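Pyruvate carboxylase n-terminal domain (Aquifex aeolicus, PDB 1ULZ) is the biotin carboxylase subunit of a pyruvate carboxylase, a member of the ATP-grasp group of proteins. Local coordinates at residues 154-159 / 196-201. The protein carries 1 engineered substitution. Sequence-based numbering, arbitrary orientation.
Sequences VLLKAT and LLLEKF
L155 and K157 each pair with a residue of 196-201 through two backbone hydrogen bonds, which join the strands 154-158 and 196-200 as antiparallel neighbours. L155 N gives to E199 O at 2.6 Å and E199 N returns to L155 O; K157 N gives to L197 O, and L197 N to K157 O at 2.9 Å in a nearly straight bond (167° at the hydrogen). L156 and L198 form the non-hydrogen-bonded pair in between. The CA of L198 comes 3.1 Å from L155 O, a CA-H...O contact that adds to the ladder.

Apolar contacts differ on the two faces. On one, CG of L198 stands beside its own carbonyl carbon (chi1 -165°), and its CD1 lies close to L155 O as well as 4.0 Å from L156 CD1. V154 CG2 touches L198 CD1 from the other side of that methyl. Branched aliphatic chains suit V154, L156, L196 and L198, which are buried; A158 is small, and L196 CD2 packs 3.6 Å from its CB.

On the other face, L155 CD2 lies over one face of the F201 ring at its CG end, 3.4 Å from CG, and also packs on F201 CB. L155 CD1 meets the carboxylate of E199 alongside it, OE2 at 3.6 Å. At the far end, T159 CG2 presses tightly on L197 CD1 (3.4 Å), while its OG1 bonds to D195 O. The long chains of K157 and E199 suit this partly exposed face, where their charged ends do not touch.

Strand 154-158 is the middle of a three-stranded antiparallel sheet, between 168-170 and 196-200, in a small helix-and-sheet unit projecting from the body of the chain, consistent with the lid (B) domain of ATP-grasp proteins. Helix 173-189 covers the L156 and L196 face through N179, Y180 and A183, and I169 of strand 168-170 touches both L155 and F201.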
loop_
_atom_site.group_PDB
_atom_site.type_symbol
_atom_site.label_atom_id
_atom_site.label_comp_id
_atom_site.label_asym_id
_atom_site.label_seq_id
_atom_site.Cartn_x
_atom_site.Cartn_y
_atom_site.Cartn_z
ATOM N N VAL A 154 9.197 17.001 40.979
ATOM C CA VAL A 154 10.604 17.014 40.600
ATOM C C VAL A 154 11.290 15.740 41.096
ATOM O O VAL A 154 10.733 15.005 41.915
ATOM C CB VAL A 154 11.334 18.247 41.186
ATOM C CG1 VAL A 154 10.707 19.524 40.644
ATOM C CG2 VAL A 154 11.267 18.222 42.712
ATOM N N LEU A 155 12.494 15.484 40.598
ATOM C CA LEU A 155 13.254 14.299 40.975
ATOM C C LEU A 155 14.570 14.680 41.651
ATOM O O LEU A 155 15.281 15.566 41.184
ATOM C CB LEU A 155 13.583 13.455 39.735
ATOM C CG LEU A 155 12.484 13.066 38.748
ATOM C CD1 LEU A 155 13.126 12.347 37.562
ATOM C CD2 LEU A 155 11.449 12.173 39.421
ATOM N N LEU A 156 14.891 13.996 42.744
ATOM C CA LEU A 156 16.134 14.238 43.469
ATOM C C LEU A 156 16.927 12.936 43.427
ATOM O O LEU A 156 16.367 11.870 43.668
ATOM C CB LEU A 156 15.831 14.612 44.921
ATOM C CG LEU A 156 17.014 14.908 45.842
ATOM C CD1 LEU A 156 17.744 16.149 45.357
ATOM C CD2 LEU A 156 16.507 15.108 47.273
ATOM N N LYS A 157 18.217 13.008 43.112
ATOM C CA LYS A 157 19.023 11.793 43.067
ATOM C C LYS A 157 20.495 12.025 43.365
ATOM O O LYS A 157 21.087 13.004 42.912
ATOM C CB LYS A 157 18.881 11.101 41.707
ATOM C CG LYS A 157 19.556 11.806 40.539
ATOM C CD LYS A 157 19.220 11.086 39.222
ATOM C CE LYS A 157 20.108 11.538 38.058
ATOM N NZ LYS A 157 21.083 10.454 37.669
ATOM N N ALA A 158 21.074 11.112 44.138
ATOM C CA ALA A 158 22.481 11.193 44.510
ATOM C C ALA A 158 23.318 10.562 43.403
ATOM O O ALA A 158 22.952 9.522 42.851
ATOM C CB ALA A 158 22.711 10.471 45.828
ATOM N N THR A 159 24.438 11.188 43.066
ATOM C CA THR A 159 25.284 10.652 42.011
ATOM C C THR A 159 26.705 10.381 42.481
ATOM O O THR A 159 27.586 10.127 41.667
ATOM C CB THR A 159 25.336 11.604 40.801
ATOM O OG1 THR A 159 26.026 12.805 41.168
ATOM C CG2 THR A 159 23.920 11.957 40.346
ATOM N N LEU A 196 24.040 15.668 44.858
ATOM C CA LEU A 196 22.619 15.606 44.558
ATOM C C LEU A 196 22.241 16.466 43.366
ATOM O O LEU A 196 22.649 17.622 43.266
ATOM C CB LEU A 196 21.805 16.046 45.775
ATOM C CG LEU A 196 22.040 15.257 47.064
ATOM C CD1 LEU A 196 21.114 15.781 48.161
ATOM C CD2 LEU A 196 21.782 13.788 46.811
ATOM N N LEU A 197 21.456 15.884 42.466
ATOM C CA LEU A 197 20.982 16.577 41.279
ATOM C C LEU A 197 19.458 16.617 41.356
ATOM O O LEU A 197 18.839 15.710 41.916
ATOM C CB LEU A 197 21.398 15.814 40.016
ATOM C CG LEU A 197 22.886 15.583 39.732
ATOM C CD1 LEU A 197 23.026 14.664 38.522
ATOM C CD2 LEU A 197 23.587 16.914 39.476
ATOM N N LEU A 198 18.856 17.668 40.811
ATOM C CA LEU A 198 17.401 17.793 40.790
ATOM C C LEU A 198 16.999 17.889 39.314
ATOM O O LEU A 198 17.721 18.475 38.509
ATOM C CB LEU A 198 16.940 19.055 41.534
ATOM C CG LEU A 198 15.445 19.092 41.882
ATOM C CD1 LEU A 198 15.186 18.148 43.041
ATOM C CD2 LEU A 198 15.002 20.495 42.263
ATOM N N GLU A 199 15.855 17.317 38.963
ATOM C CA GLU A 199 15.376 17.338 37.584
ATOM C C GLU A 199 13.856 17.380 37.585
ATOM O O GLU A 199 13.222 16.861 38.490
ATOM C CB GLU A 199 15.851 16.071 36.852
ATOM C CG GLU A 199 15.295 15.883 35.445
ATOM C CD GLU A 199 15.314 14.418 34.997
ATOM O OE1 GLU A 199 16.386 13.773 35.098
ATOM O OE2 GLU A 199 14.252 13.914 34.550
ATOM N N LYS A 200 13.264 17.999 36.572
ATOM C CA LYS A 200 11.813 18.050 36.491
ATOM C C LYS A 200 11.339 16.628 36.192
ATOM O O LYS A 200 11.954 15.929 35.385
ATOM C CB LYS A 200 11.383 18.983 35.363
ATOM C CG LYS A 200 9.911 19.351 35.382
ATOM C CD LYS A 200 9.560 20.168 34.139
ATOM C CE LYS A 200 8.243 20.896 34.305
ATOM N NZ LYS A 200 7.114 19.970 34.559
ATOM N N PHE A 201 10.265 16.198 36.853
ATOM C CA PHE A 201 9.708 14.860 36.653
ATOM C C PHE A 201 8.623 14.917 35.584
ATOM O O PHE A 201 7.583 15.546 35.789
ATOM C CB PHE A 201 9.085 14.333 37.958
ATOM C CG PHE A 201 8.516 12.929 37.851
ATOM C CD1 PHE A 201 7.553 12.489 38.749
ATOM C CD2 PHE A 201 8.971 12.044 36.887
ATOM C CE1 PHE A 201 7.057 11.197 38.690
ATOM C CE2 PHE A 201 8.480 10.744 36.821
ATOM C CZ PHE A 201 7.520 10.319 37.727
#